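Local coordinates for protein esterase E25 (Uncultured bacterium, PDB 4Q05) that hydrolyses carboxylic ester bonds, probably with a serine nucleophile, and forms a dimer as a member of the bacterial hormone-sensitive lipase family, at residues A[310-315]-A[322-327]; A[204-209]-A[330-335]. All blocks are in the same frame, centred on the assembly; numbering follows the deposited sequence.

Contact 1: residues A[310-315]-A[322-327]; sequences RTHIKL and ADLFVY. With NA (sodium ion), chain C; NA (sodium ion), chain D.
The imidazole of H312 lies with one face over L324, whose CB sits 3.5 Å from the ring centroid and only 10° off the ring normal, a CH-pi contact by both measures. The first torsion of H312 sets CG anti to the backbone N (chi1 172°), which carries the ring off helix 305-317 toward strand 322-327. There NE2 donates to the backbone O of A322 at 3.0 Å. This bond is bent, 135° at the hydrogen, and NE2 stands above the carbonyl plane, while the oxygen stays close to the plane of the imidazole. The same oxygen also accepts from R316 NH1, so two donors share it. The other nitrogen, ND1, binds a sodium ion at 2.8 Å, consistent with the proton sitting on NE2; both ring nitrogens are thus engaged, which would hold the rotation of the ring. Beyond CD2, obliquely at the rim and on the side away from L324, the methyl of A322 lies 3.7 Å from CD2 of H312 and 3.9 Å from CB of L315, closing the buried helix-strand seam.

The sodium beside H312 is also bound by V326 O of the second subunit. In return, V326 O here binds another sodium ion at 2.9 Å, one shared with H312 of that subunit, and L324 meets L324 of the partner chain. Within one chain, the axes of segments 310-315 and 322-327 approach to 8.4 Å and run nearly antiparallel, as in the beta-alpha-beta crossover 294-299, 305-317, 322-327 of the alpha/beta hydrolase fold, whose edge strand here faces the dimer interface.

Contact 2: residues A[204-209]-A[330-335]; sequences GSSGGA and IAHGDY
H332 and Y335 reach across to S206 and S205, the residues where strand 200-205 passes into helix 206-221. G204, S206 and G208 fit the GxSxG pattern of a nucleophile elbow, and the backbone of S206 (phi 46°, psi -122°) has the strained shape expected of the serine at such a turn. By analogy with the alpha/beta hydrolase family, S206 is probably the nucleophile and H332 the catalytic histidine.

Along 330-335, A331 opens a type II turn, closed by D334 N bonding to A331 O at 2.9 Å. In return, OD2 of D334 accepts the backbone N-H of A331 at 3.0 Å. H332 follows, its CG anti to the backbone N (chi1 178°), an extended pose that brings the ring edge to the elbow: CE1 is 3.5 Å from S206 CB, which lies near the ring plane, and NE2 is 3.8 Å from S206 OG, a proximity too long to count as a bond here. On the other side of CE1 from NE2, ND1 hydrogen-bonds to T234 OG1, and D302 touches the side chain, consistent with a triad acid. Replacing H332 with an alanine would probably open a gap beside S206 and leave T234 OG1 without its imidazole partner. G333 takes the third turn position with positive phi, and G333 C lies 4.0 Å above the plane of the Y335 ring, offset toward its rim. D334 also makes a salt bridge to R254 through OD1.

Y335 comes last, and its hydroxyl is tied to one carboxylate with S205: E152 takes S205 OG on OE1 and Y335 OH on OE2. The closest approach across the contact is S205 CB to Y335 OH, at 3.1 Å.

Along the chain the order is 204-209, 310-315, 322-327, 330-335, so contact 1 is nested inside the loop that contact 2 closes across some 120 residues. The centres of the two contacts are 13 Å apart. Both reach the same mixed sheet: contact 2 at the end of strand 200-205, contact 1 at strand 322-327, outermost in this chain, with strands 229-235 and 294-299 between them. Segments 322-327 and 330-335 nearly adjoin, so the strand that lines the dimer interface leads within a few residues into the loop carrying the probable catalytic histidine. The dimer contact and the probable active site thus lie close in the fold.

Contact 1: residues A[310-315]-A[322-327]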
loop_
_atom_site.group_PDB
_atom_site.type_symbol
_atom_site.label_atom_id
_atom_site.label_comp_id
_atom_site.label_asym_id
_atom_site.label_seq_id
_atom_site.Cartn_x
_atom_site.Cartn_y
_atom_site.Cartn_z
ATOM N N ARG A 310 -4.745 0.154 -6.890
ATOM C CA ARG A 310 -4.893 0.301 -8.337
ATOM C C ARG A 310 -5.228 1.740 -8.641
ATOM O O ARG A 310 -4.727 2.308 -9.601
ATOM C CB ARG A 310 -5.969 -0.626 -8.895
ATOM C CG ARG A 310 -5.539 -2.091 -8.972
ATOM C CD ARG A 310 -6.719 -2.972 -9.328
ATOM N NE ARG A 310 -7.243 -2.635 -10.648
ATOM C CZ ARG A 310 -8.462 -2.939 -11.077
ATOM N NH1 ARG A 310 -9.315 -3.577 -10.285
ATOM N NH2 ARG A 310 -8.840 -2.581 -12.292
ATOM N N THR A 311 -6.060 2.353 -7.809
ATOM C CA THR A 311 -6.415 3.748 -8.039
ATOM C C THR A 311 -5.220 4.664 -7.763
ATOM O O THR A 311 -4.947 5.584 -8.525
ATOM C CB THR A 311 -7.620 4.191 -7.189
ATOM O OG1 THR A 311 -8.782 3.429 -7.559
ATOM C CG2 THR A 311 -7.889 5.668 -7.405
ATOM N N HIS A 312 -4.520 4.403 -6.667
ATOM C CA HIS A 312 -3.348 5.183 -6.312
ATOM C C HIS A 312 -2.337 5.145 -7.456
ATOM O O HIS A 312 -1.764 6.168 -7.831
ATOM C CB HIS A 312 -2.685 4.637 -5.040
ATOM C CG HIS A 312 -1.364 5.273 -4.737
ATOM N ND1 HIS A 312 -0.162 4.631 -4.942
ATOM C CD2 HIS A 312 -1.056 6.508 -4.276
ATOM C CE1 HIS A 312 0.831 5.436 -4.600
ATOM N NE2 HIS A 312 0.316 6.586 -4.201
ATOM N N ILE A 313 -2.128 3.956 -8.006
ATOM C CA ILE A 313 -1.125 3.781 -9.046
ATOM C C ILE A 313 -1.588 4.498 -10.302
ATOM O O ILE A 313 -0.806 5.190 -10.938
ATOM C CB ILE A 313 -0.833 2.287 -9.330
ATOM C CG1 ILE A 313 -0.069 1.668 -8.150
ATOM C CG2 ILE A 313 -0.004 2.120 -10.615
ATOM C CD1 ILE A 313 1.290 2.390 -7.851
ATOM N N LYS A 314 -2.867 4.358 -10.648
ATOM C CA LYS A 314 -3.365 5.017 -11.858
ATOM C C LYS A 314 -3.259 6.536 -11.728
ATOM O O LYS A 314 -2.912 7.233 -12.683
ATOM C CB LYS A 314 -4.805 4.581 -12.207
ATOM C CG LYS A 314 -5.278 5.139 -13.577
ATOM C CD LYS A 314 -6.586 4.506 -14.050
ATOM C CE LYS A 314 -6.944 4.989 -15.463
ATOM N NZ LYS A 314 -8.150 4.307 -16.004
ATOM N N LEU A 315 -3.543 7.056 -10.542
ATOM C CA LEU A 315 -3.351 8.488 -10.303
ATOM C C LEU A 315 -1.897 8.894 -10.524
ATOM O O LEU A 315 -1.610 9.839 -11.277
ATOM C CB LEU A 315 -3.796 8.876 -8.888
ATOM C CG LEU A 315 -5.291 8.705 -8.618
ATOM C CD1 LEU A 315 -5.568 8.667 -7.137
ATOM C CD2 LEU A 315 -6.076 9.836 -9.278
ATOM N N ALA A 322 -0.585 11.789 -5.367
ATOM C CA ALA A 322 -1.404 10.842 -4.623
ATOM C C ALA A 322 -0.560 10.153 -3.566
ATOM O O ALA A 322 0.504 9.606 -3.863
ATOM C CB ALA A 322 -2.049 9.829 -5.561
ATOM N N ASP A 323 -1.033 10.219 -2.327
ATOM C CA ASP A 323 -0.337 9.639 -1.188
ATOM C C ASP A 323 -1.114 8.439 -0.695
ATOM O O ASP A 323 -2.317 8.536 -0.438
ATOM C CB ASP A 323 -0.182 10.685 -0.089
ATOM C CG ASP A 323 0.789 11.791 -0.483
ATOM O OD1 ASP A 323 1.670 11.515 -1.329
ATOM O OD2 ASP A 323 0.690 12.932 0.041
ATOM N N LEU A 324 -0.435 7.299 -0.582
ATOM C CA LEU A 324 -1.092 6.069 -0.166
ATOM C C LEU A 324 -0.672 5.661 1.248
ATOM O O LEU A 324 0.513 5.721 1.596
ATOM C CB LEU A 324 -0.744 4.927 -1.129
ATOM C CG LEU A 324 -1.253 3.550 -0.665
ATOM C CD1 LEU A 324 -2.775 3.420 -0.754
ATOM C CD2 LEU A 324 -0.594 2.430 -1.467
ATOM N N PHE A 325 -1.652 5.242 2.045
ATOM C CA PHE A 325 -1.418 4.676 3.373
ATOM C C PHE A 325 -2.119 3.331 3.476
ATOM O O PHE A 325 -3.316 3.230 3.228
ATOM C CB PHE A 325 -1.921 5.634 4.458
ATOM C CG PHE A 325 -1.214 6.953 4.440
ATOM C CD1 PHE A 325 -1.584 7.937 3.539
ATOM C CD2 PHE A 325 -0.154 7.194 5.292
ATOM C CE1 PHE A 325 -0.919 9.150 3.507
ATOM C CE2 PHE A 325 0.519 8.403 5.264
ATOM C CZ PHE A 325 0.132 9.381 4.371
ATOM N N VAL A 326 -1.358 2.300 3.814
ATOM C CA VAL A 326 -1.887 0.949 3.975
ATOM C C VAL A 326 -1.537 0.494 5.386
ATOM O O VAL A 326 -0.368 0.419 5.753
ATOM C CB VAL A 326 -1.260 -0.035 2.966
ATOM C CG1 VAL A 326 -1.813 -1.454 3.170
ATOM C CG2 VAL A 326 -1.498 0.447 1.522
ATOM N N TYR A 327 -2.552 0.188 6.176
ATOM C CA TYR A 327 -2.330 -0.189 7.563
ATOM C C TYR A 327 -2.417 -1.684 7.769
ATOM O O TYR A 327 -3.398 -2.309 7.407
ATOM C CB TYR A 327 -3.318 0.533 8.478
ATOM C CG TYR A 327 -2.985 1.998 8.574
ATOM C CD1 TYR A 327 -2.056 2.461 9.504
ATOM C CD2 TYR A 327 -3.561 2.911 7.708
ATOM C CE1 TYR A 327 -1.722 3.800 9.577
ATOM C CE2 TYR A 327 -3.235 4.246 7.771
ATOM C CZ TYR A 327 -2.312 4.685 8.707
ATOM O OH TYR A 327 -2.001 6.022 8.762
HETATM NA NA NA C . -0.086 1.890 -4.705
HETATM NA NA NA D . 1.529 2.138 4.378
#

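Contact 2: residues A[204-209]-A[330-335]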
loop_
_atom_site.group_PDB
_atom_site.type_symbol
_atom_site.label_atom_id
_atom_site.label_comp_id
_atom_site.label_asym_id
_atom_site.label_seq_id
_atom_site.Cartn_x
_atom_site.Cartn_y
_atom_site.Cartn_z
ATOM N N GLY A 204 -14.443 10.561 0.634
ATOM C CA GLY A 204 -15.025 9.638 1.583
ATOM C C GLY A 204 -14.603 8.245 1.200
ATOM O O GLY A 204 -13.484 8.038 0.749
ATOM N N SER A 205 -15.511 7.291 1.328
ATOM C CA SER A 205 -15.109 5.903 1.278
ATOM C C SER A 205 -16.073 5.073 0.460
ATOM O O SER A 205 -17.200 5.496 0.191
ATOM C CB SER A 205 -15.001 5.366 2.702
ATOM O OG SER A 205 -16.246 5.513 3.363
ATOM N N SER A 206 -15.612 3.902 0.040
ATOM C CA SER A 206 -16.463 2.957 -0.659
ATOM C C SER A 206 -17.307 3.623 -1.749
ATOM O O SER A 206 -16.777 4.253 -2.662
ATOM C CB SER A 206 -17.387 2.254 0.335
ATOM O OG SER A 206 -18.027 1.152 -0.288
ATOM N N GLY A 207 -18.627 3.474 -1.636
ATOM C CA GLY A 207 -19.535 3.988 -2.641
ATOM C C GLY A 207 -19.479 5.495 -2.798
ATOM O O GLY A 207 -19.610 6.009 -3.909
ATOM N N GLY A 208 -19.288 6.204 -1.689
ATOM C CA GLY A 208 -19.189 7.655 -1.730
ATOM C C GLY A 208 -17.908 8.084 -2.436
ATOM O O GLY A 208 -17.902 9.054 -3.190
ATOM N N ALA A 209 -16.828 7.347 -2.195
ATOM C CA ALA A 209 -15.566 7.584 -2.892
ATOM C C ALA A 209 -15.756 7.338 -4.387
ATOM O O ALA A 209 -15.130 7.988 -5.219
ATOM C CB ALA A 209 -14.494 6.669 -2.359
ATOM N N ILE A 330 -5.779 -3.700 8.915
ATOM C CA ILE A 330 -6.997 -2.948 8.637
ATOM C C ILE A 330 -7.809 -3.479 7.459
ATOM O O ILE A 330 -7.274 -3.688 6.355
ATOM C CB ILE A 330 -6.691 -1.448 8.489
ATOM C CG1 ILE A 330 -6.656 -0.809 9.886
ATOM C CG2 ILE A 330 -7.706 -0.754 7.574
ATOM C CD1 ILE A 330 -6.744 0.713 9.882
ATOM N N ALA A 331 -9.100 -3.706 7.714
ATOM C CA ALA A 331 -10.039 -4.121 6.681
ATOM C C ALA A 331 -10.836 -2.913 6.208
ATOM O O ALA A 331 -10.629 -1.806 6.690
ATOM C CB ALA A 331 -10.983 -5.195 7.215
ATOM N N HIS A 332 -11.765 -3.143 5.281
ATOM C CA HIS A 332 -12.579 -2.083 4.687
ATOM C C HIS A 332 -13.177 -1.146 5.729
ATOM O O HIS A 332 -14.033 -1.557 6.492
ATOM C CB HIS A 332 -13.719 -2.721 3.906
ATOM C CG HIS A 332 -14.659 -1.744 3.281
ATOM N ND1 HIS A 332 -14.336 -1.009 2.156
ATOM C CD2 HIS A 332 -15.932 -1.407 3.601
ATOM C CE1 HIS A 332 -15.372 -0.263 1.815
ATOM N NE2 HIS A 332 -16.351 -0.483 2.676
ATOM N N GLY A 333 -12.734 0.106 5.746
ATOM C CA GLY A 333 -13.282 1.104 6.649
ATOM C C GLY A 333 -12.768 1.088 8.080
ATOM O O GLY A 333 -13.179 1.927 8.873
ATOM N N ASP A 334 -11.867 0.160 8.414
ATOM C CA ASP A 334 -11.419 0.002 9.796
ATOM C C ASP A 334 -10.585 1.170 10.292
ATOM O O ASP A 334 -10.269 1.241 11.479
ATOM C CB ASP A 334 -10.612 -1.290 9.976
ATOM C CG ASP A 334 -11.484 -2.498 10.188
ATOM O OD1 ASP A 334 -12.687 -2.314 10.477
ATOM O OD2 ASP A 334 -10.959 -3.633 10.075
ATOM N N TYR A 335 -10.203 2.067 9.385
ATOM C CA TYR A 335 -9.364 3.208 9.747
ATOM C C TYR A 335 -10.202 4.287 10.411
ATOM O O TYR A 335 -9.669 5.272 10.906
ATOM C CB TYR A 335 -8.687 3.790 8.502
ATOM C CG TYR A 335 -9.674 4.148 7.420
ATOM C CD1 TYR A 335 -10.395 5.336 7.479
ATOM C CD2 TYR A 335 -9.905 3.291 6.352
ATOM C CE1 TYR A 335 -11.316 5.665 6.501
ATOM C CE2 TYR A 335 -10.819 3.616 5.367
ATOM C CZ TYR A 335 -11.523 4.795 5.447
ATOM O OH TYR A 335 -12.434 5.115 4.468
#